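Local coordinates for uncharacterized protein McrA (Streptomyces coelicolor, PDB 5ZMO) that recognises phosphorothioated DNA through the sulfur-binding domain described here and, as a whole protein, is probably a type IV restriction endonuclease of the HNH family, at residues H10-D15 and E120-L125; V31-A36 and W79-D84. One frame throughout, in Å; residues are numbered along the deposited sequence.

Contact 1 of 2, residues H10-D15 and E120-L125; sequences HRRVGD and EDDYNL
Arg-12 and Asp-122 meet head-on in a bidentate salt bridge between helix 9-14 and helix 120-128. The side chains come from opposite directions. Arg-12 NH1 donates to Asp-122 OD1 at 2.9 Å, with an almost straight N-H...O angle of 177°. Arg-12 NH2 donates to Asp-122 OD2 at 2.8 Å. Both oxygens use their syn lone pairs, and both lie close to the guanidinium plane. The carboxylate is turned only 17° from that plane. The Arg-12 chain bends at its third torsion (chi3 -78°), which turns the NH1-NH2 end to face the aspartate. Outside the pair, Arg-12 NE bonds to the Lys-7 carbonyl and NH2 also reaches the Asp-85 carbonyl. Asp-122 OD2 has a second partner in Arg-119, which pairs with Asp-121 too. A methionine in place of Arg-12 would probably leave the buried Asp-122 with Arg-119 as its main counter-charge, and the Lys-7 and Asp-85 carbonyls without this donor. All three guanidinium nitrogens are engaged, so the group is fixed in rotation. Two arginines beside one buried carboxylate are likely to favour its charged form.

Contact 2 of 2, residues V31-A36 and W79-D84; sequences VLLLWA and WALVRD. With nucleotides of chain B.
Leu-32, Leu-33 and Leu-81 form this contact, and no flat group takes part in it. The guanidinium of Arg-83 is the flat group nearest the DNA. OP2 of DG3 of chain B lies oblique to it, neither over a face nor at an edge, and without a bond. The touching is done by Arg-83 CD, which comes 3.5 Å from OP1 of DG3 of chain B. Ala-80 CB lies 3.6 Å from O5' of the same nucleotide.

Leu-81 carries its whole side of the helix contact. Its two methyl branches go to different partners. CD2 meets CD2 of Leu-32 at 3.5 Å, methyl to methyl. CD1 meets CD1 of Leu-33 at 4.0 Å and touches CG of Leu-33 as well. Both pairs pack at a slant. Leu-32 holds CG anti to the backbone N (chi1 -172°), while Leu-33 holds it beside the N (chi1 -71°). These choices bring two consecutive leucines of one helix onto a single residue of the other. Leu-81 is modelled away from the usual rotamers (chi2 -18°), so the exact place of its methyls is doubtful.

Asp-84, in the turn that follows, makes a salt bridge with Arg-29 of helix 28-41. Trp-87 covers Leu-81 and Ala-36. Leu-33 and Leu-34 pack on helix 130-144, and Trp-35 packs on helix 50-63. Helix 28-41 is thus a central helix of the domain, and helix 70-83 lies between it and the DNA backbone.

Both segments of contact 2 fall in the sequence between the two segments of contact 1. Their centres are 11 Å apart, and they touch where Arg-12 CB packs 4.3 Å from Asp-84 O. The turn at Asp-84 therefore borders both contacts. The two differ in chemistry: contact 1 is a buried ion pair, and contact 2 is an apolar leucine cluster. They also differ in place. Contact 2 lies about 3 Å from the centre of the chain, and contact 1 about 12 Å, centre to centre. The DNA meets segment 79-84 directly. The nearest atom of contact 1 is about 9 Å from it, so that salt bridge does not touch the nucleic acid.

Contact 1 of 2, residues H10-D15 and E120-L125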
loop_
_atom_site.group_PDB
_atom_site.type_symbol
_atom_site.label_atom_id
_atom_site.label_comp_id
_atom_site.label_asym_id
_atom_site.label_seq_id
_atom_site.Cartn_x
_atom_site.Cartn_y
_atom_site.Cartn_z
ATOM N N HIS A 10 -5.168 -1.205 -13.002
ATOM C CA HIS A 10 -5.786 0.155 -13.009
ATOM C C HIS A 10 -7.214 0.173 -12.450
ATOM O O HIS A 10 -7.544 1.034 -11.611
ATOM C CB HIS A 10 -5.820 0.731 -14.416
ATOM C CG HIS A 10 -6.290 2.157 -14.464
ATOM N ND1 HIS A 10 -5.436 3.239 -14.307
ATOM C CD2 HIS A 10 -7.528 2.667 -14.591
ATOM C CE1 HIS A 10 -6.136 4.354 -14.408
ATOM N NE2 HIS A 10 -7.412 4.033 -14.567
ATOM N N ARG A 11 -8.036 -0.770 -12.895
ATOM C CA ARG A 11 -9.441 -0.847 -12.418
ATOM C C ARG A 11 -9.508 -1.265 -10.954
ATOM O O ARG A 11 -10.301 -0.705 -10.161
ATOM C CB ARG A 11 -10.287 -1.838 -13.229
ATOM C CG ARG A 11 -11.768 -1.832 -12.829
ATOM C CD ARG A 11 -12.644 -2.449 -13.916
ATOM N NE ARG A 11 -12.792 -1.517 -15.038
ATOM C CZ ARG A 11 -13.660 -0.505 -15.071
ATOM N NH1 ARG A 11 -14.521 -0.284 -14.065
ATOM N NH2 ARG A 11 -13.683 0.297 -16.130
ATOM N N ARG A 12 -8.714 -2.254 -10.589
ATOM C CA ARG A 12 -8.692 -2.676 -9.155
ATOM C C ARG A 12 -8.285 -1.540 -8.223
ATOM O O ARG A 12 -8.879 -1.346 -7.179
ATOM C CB ARG A 12 -7.912 -3.965 -8.977
ATOM C CG ARG A 12 -8.712 -5.202 -9.449
ATOM C CD ARG A 12 -8.031 -6.535 -9.354
ATOM N NE ARG A 12 -7.065 -6.715 -10.480
ATOM C CZ ARG A 12 -5.749 -6.666 -10.398
ATOM N NH1 ARG A 12 -4.992 -6.886 -11.509
ATOM N NH2 ARG A 12 -5.121 -6.500 -9.239
ATOM N N VAL A 13 -7.255 -0.802 -8.590
ATOM C CA VAL A 13 -6.812 0.358 -7.833
ATOM C C VAL A 13 -7.916 1.413 -7.788
ATOM O O VAL A 13 -8.198 1.961 -6.738
ATOM C CB VAL A 13 -5.536 0.982 -8.440
ATOM C CG1 VAL A 13 -5.283 2.370 -7.832
ATOM C CG2 VAL A 13 -4.366 0.039 -8.248
ATOM N N GLY A 14 -8.606 1.660 -8.907
ATOM C CA GLY A 14 -9.694 2.660 -8.928
ATOM C C GLY A 14 -10.953 2.231 -8.139
ATOM O O GLY A 14 -11.737 3.094 -7.725
ATOM N N ASP A 15 -11.145 0.934 -7.946
ATOM C CA ASP A 15 -12.232 0.408 -7.066
ATOM C C ASP A 15 -11.931 0.519 -5.574
ATOM O O ASP A 15 -12.782 0.169 -4.758
ATOM C CB ASP A 15 -12.513 -1.073 -7.361
ATOM C CG ASP A 15 -13.177 -1.313 -8.729
ATOM O OD1 ASP A 15 -13.650 -0.354 -9.383
ATOM O OD2 ASP A 15 -13.180 -2.499 -9.150
ATOM N N GLU A 120 1.781 -11.179 -8.351
ATOM C CA GLU A 120 2.900 -11.328 -9.312
ATOM C C GLU A 120 2.594 -10.658 -10.647
ATOM O O GLU A 120 3.473 -9.979 -11.231
ATOM C CB GLU A 120 3.338 -12.805 -9.547
ATOM C CG GLU A 120 4.598 -12.887 -10.419
ATOM C CD GLU A 120 5.031 -14.292 -10.831
ATOM O OE1 GLU A 120 4.710 -15.256 -10.076
ATOM O OE2 GLU A 120 5.688 -14.407 -11.924
ATOM N N ASP A 121 1.409 -10.895 -11.162
ATOM C CA ASP A 121 1.013 -10.306 -12.462
ATOM C C ASP A 121 1.040 -8.779 -12.431
ATOM O O ASP A 121 1.539 -8.131 -13.328
ATOM C CB ASP A 121 -0.340 -10.838 -12.924
ATOM C CG ASP A 121 -1.502 -10.615 -11.917
ATOM O OD1 ASP A 121 -1.310 -10.096 -10.796
ATOM O OD2 ASP A 121 -2.661 -10.951 -12.277
ATOM N N ASP A 122 0.570 -8.194 -11.339
ATOM C CA ASP A 122 0.650 -6.729 -11.173
ATOM C C ASP A 122 2.076 -6.221 -11.057
ATOM O O ASP A 122 2.419 -5.219 -11.696
ATOM C CB ASP A 122 -0.211 -6.275 -9.994
ATOM C CG ASP A 122 -1.637 -6.659 -10.140
ATOM O OD1 ASP A 122 -2.141 -6.693 -11.308
ATOM O OD2 ASP A 122 -2.346 -6.802 -9.071
ATOM N N TYR A 123 2.883 -6.836 -10.190
ATOM C CA TYR A 123 4.264 -6.457 -10.030
ATOM C C TYR A 123 4.992 -6.554 -11.392
ATOM O O TYR A 123 5.773 -5.632 -11.771
ATOM C CB TYR A 123 4.942 -7.380 -9.015
ATOM C CG TYR A 123 6.399 -7.158 -8.787
ATOM C CD1 TYR A 123 6.834 -6.274 -7.848
ATOM C CD2 TYR A 123 7.357 -7.890 -9.472
ATOM C CE1 TYR A 123 8.197 -6.073 -7.560
ATOM C CE2 TYR A 123 8.715 -7.655 -9.273
ATOM C CZ TYR A 123 9.149 -6.757 -8.305
ATOM O OH TYR A 123 10.510 -6.484 -8.031
ATOM N N ASN A 124 4.805 -7.689 -12.064
ATOM C CA ASN A 124 5.452 -7.842 -13.419
ATOM C C ASN A 124 4.981 -6.770 -14.396
ATOM O O ASN A 124 5.808 -6.293 -15.192
ATOM C CB ASN A 124 5.326 -9.216 -14.029
ATOM C CG ASN A 124 6.007 -10.304 -13.206
ATOM O OD1 ASN A 124 5.581 -11.469 -13.242
ATOM N ND2 ASN A 124 6.994 -9.938 -12.441
ATOM N N LEU A 125 3.687 -6.400 -14.393
ATOM C CA LEU A 125 3.202 -5.303 -15.252
ATOM C C LEU A 125 3.913 -3.966 -14.945
ATOM O O LEU A 125 4.369 -3.266 -15.851
ATOM C CB LEU A 125 1.674 -5.123 -15.127
ATOM C CG LEU A 125 1.058 -3.875 -15.725
ATOM C CD1 LEU A 125 1.198 -3.912 -17.229
ATOM C CD2 LEU A 125 -0.387 -3.752 -15.339
#

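Contact 2 of 2, residues V31-A36 and W79-D84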
loop_
_atom_site.group_PDB
_atom_site.type_symbol
_atom_site.label_atom_id
_atom_site.label_comp_id
_atom_site.label_asym_id
_atom_site.label_seq_id
_atom_site.Cartn_x
_atom_site.Cartn_y
_atom_site.Cartn_z
ATOM N N VAL A 31 -1.849 5.171 0.568
ATOM C CA VAL A 31 -0.399 5.300 0.932
ATOM C C VAL A 31 0.344 3.954 0.691
ATOM O O VAL A 31 1.401 3.928 0.093
ATOM C CB VAL A 31 -0.224 5.793 2.363
ATOM C CG1 VAL A 31 1.197 5.564 2.910
ATOM C CG2 VAL A 31 -0.618 7.245 2.459
ATOM N N LEU A 32 -0.180 2.846 1.160
ATOM C CA LEU A 32 0.475 1.574 0.923
ATOM C C LEU A 32 0.583 1.214 -0.533
ATOM O O LEU A 32 1.705 0.741 -1.004
ATOM C CB LEU A 32 -0.181 0.474 1.756
ATOM C CG LEU A 32 0.557 -0.855 1.734
ATOM C CD1 LEU A 32 1.968 -0.753 2.183
ATOM C CD2 LEU A 32 -0.204 -1.849 2.604
ATOM N N LEU A 33 -0.501 1.459 -1.307
ATOM C CA LEU A 33 -0.421 1.223 -2.765
ATOM C C LEU A 33 0.634 2.091 -3.433
ATOM O O LEU A 33 1.398 1.595 -4.271
ATOM C CB LEU A 33 -1.749 1.448 -3.504
ATOM C CG LEU A 33 -2.748 0.353 -3.163
ATOM C CD1 LEU A 33 -4.156 0.808 -3.534
ATOM C CD2 LEU A 33 -2.421 -0.922 -3.828
ATOM N N LEU A 34 0.618 3.394 -3.162
ATOM C CA LEU A 34 1.696 4.264 -3.764
ATOM C C LEU A 34 3.119 3.820 -3.430
ATOM O O LEU A 34 4.030 3.816 -4.300
ATOM C CB LEU A 34 1.469 5.714 -3.353
ATOM C CG LEU A 34 0.417 6.529 -4.086
ATOM C CD1 LEU A 34 0.234 7.872 -3.391
ATOM C CD2 LEU A 34 0.867 6.774 -5.502
ATOM N N TRP A 35 3.318 3.387 -2.199
ATOM C CA TRP A 35 4.617 2.922 -1.739
ATOM C C TRP A 35 4.961 1.678 -2.519
ATOM O O TRP A 35 6.090 1.547 -3.042
ATOM C CB TRP A 35 4.629 2.671 -0.250
ATOM C CG TRP A 35 5.901 2.113 0.231
ATOM C CD1 TRP A 35 7.076 2.795 0.500
ATOM C CD2 TRP A 35 6.183 0.729 0.494
ATOM N NE1 TRP A 35 8.036 1.930 0.908
ATOM C CE2 TRP A 35 7.542 0.658 0.902
ATOM C CE3 TRP A 35 5.436 -0.458 0.392
ATOM C CZ2 TRP A 35 8.144 -0.536 1.248
ATOM C CZ3 TRP A 35 6.052 -1.662 0.750
ATOM C CH2 TRP A 35 7.386 -1.680 1.143
ATOM N N ALA A 36 3.998 0.749 -2.597
ATOM C CA ALA A 36 4.263 -0.522 -3.338
ATOM C C ALA A 36 4.576 -0.317 -4.840
ATOM O O ALA A 36 5.403 -1.017 -5.423
ATOM C CB ALA A 36 3.113 -1.484 -3.179
ATOM N N TRP A 79 -3.307 -5.802 5.559
ATOM C CA TRP A 79 -4.286 -6.893 5.434
ATOM C C TRP A 79 -5.452 -6.651 4.527
ATOM O O TRP A 79 -5.784 -7.504 3.693
ATOM C CB TRP A 79 -4.838 -7.172 6.852
ATOM C CG TRP A 79 -5.737 -8.424 6.920
ATOM C CD1 TRP A 79 -7.092 -8.423 7.143
ATOM C CD2 TRP A 79 -5.335 -9.779 6.914
ATOM N NE1 TRP A 79 -7.558 -9.705 7.147
ATOM C CE2 TRP A 79 -6.515 -10.563 7.074
ATOM C CE3 TRP A 79 -4.123 -10.425 6.764
ATOM C CZ2 TRP A 79 -6.490 -11.932 7.073
ATOM C CZ3 TRP A 79 -4.106 -11.816 6.774
ATOM C CH2 TRP A 79 -5.281 -12.535 6.929
ATOM N N ALA A 80 -6.037 -5.463 4.577
ATOM C CA ALA A 80 -7.266 -5.145 3.849
ATOM C C ALA A 80 -7.114 -5.125 2.356
ATOM O O ALA A 80 -8.058 -5.417 1.649
ATOM C CB ALA A 80 -7.845 -3.841 4.292
ATOM N N LEU A 81 -5.936 -4.760 1.857
ATOM C CA LEU A 81 -5.704 -4.851 0.421
ATOM C C LEU A 81 -5.846 -6.280 -0.208
ATOM O O LEU A 81 -6.078 -6.431 -1.439
ATOM C CB LEU A 81 -4.333 -4.286 0.098
ATOM C CG LEU A 81 -4.039 -2.847 -0.330
ATOM C CD1 LEU A 81 -5.160 -1.966 -0.849
ATOM C CD2 LEU A 81 -2.914 -2.163 0.336
ATOM N N VAL A 82 -5.654 -7.333 0.568
ATOM C CA VAL A 82 -5.922 -8.730 0.100
ATOM C C VAL A 82 -7.336 -8.811 -0.430
ATOM O O VAL A 82 -7.611 -9.231 -1.627
ATOM C CB VAL A 82 -5.632 -9.786 1.216
ATOM C CG1 VAL A 82 -6.046 -11.208 0.772
ATOM C CG2 VAL A 82 -4.165 -9.747 1.587
ATOM N N ARG A 83 -8.279 -8.326 0.367
ATOM C CA ARG A 83 -9.709 -8.291 -0.037
ATOM C C ARG A 83 -10.010 -7.472 -1.293
ATOM O O ARG A 83 -10.938 -7.797 -2.044
ATOM C CB ARG A 83 -10.631 -7.828 1.115
ATOM C CG ARG A 83 -11.611 -8.864 1.649
ATOM C CD ARG A 83 -12.883 -8.250 2.260
ATOM N NE ARG A 83 -13.801 -9.298 2.744
ATOM C CZ ARG A 83 -13.652 -9.993 3.883
ATOM N NH1 ARG A 83 -14.548 -10.931 4.205
ATOM N NH2 ARG A 83 -12.620 -9.765 4.709
ATOM N N ASP A 84 -9.218 -6.417 -1.555
ATOM C CA ASP A 84 -9.339 -5.631 -2.769
ATOM C C ASP A 84 -8.641 -6.242 -4.013
ATOM O O ASP A 84 -8.605 -5.579 -5.053
ATOM C CB ASP A 84 -8.726 -4.233 -2.555
ATOM C CG ASP A 84 -9.495 -3.398 -1.564
ATOM O OD1 ASP A 84 -10.733 -3.227 -1.725
ATOM O OD2 ASP A 84 -8.844 -2.859 -0.651
ATOM P P DG B 3 -12.050 -4.806 5.021
ATOM O OP1 DG B 3 -12.170 -5.096 3.582
ATOM O OP2 DG B 3 -11.464 -5.788 5.931
ATOM O "O5'" DG B 3 -11.299 -3.412 5.105
ATOM C "C5'" DG B 3 -11.742 -2.235 4.351
ATOM C "C4'" DG B 3 -11.659 -1.022 5.252
ATOM O "O4'" DG B 3 -12.724 -1.069 6.239
ATOM C "C3'" DG B 3 -10.368 -0.929 6.080
ATOM O "O3'" DG B 3 -10.133 0.454 6.356
ATOM C "C2'" DG B 3 -10.766 -1.548 7.407
ATOM C "C1'" DG B 3 -12.156 -0.980 7.560
ATOM N N9 DG B 3 -13.041 -1.694 8.481
ATOM C C8 DG B 3 -13.066 -3.038 8.752
ATOM N N7 DG B 3 -14.027 -3.374 9.580
ATOM C C5 DG B 3 -14.675 -2.182 9.860
ATOM C C6 DG B 3 -15.772 -1.912 10.730
ATOM O O6 DG B 3 -16.442 -2.716 11.387
ATOM N N1 DG B 3 -16.110 -0.565 10.723
ATOM C C2 DG B 3 -15.435 0.415 10.026
ATOM N N2 DG B 3 -15.931 1.658 10.112
ATOM N N3 DG B 3 -14.426 0.172 9.205
ATOM C C4 DG B 3 -14.089 -1.135 9.188
#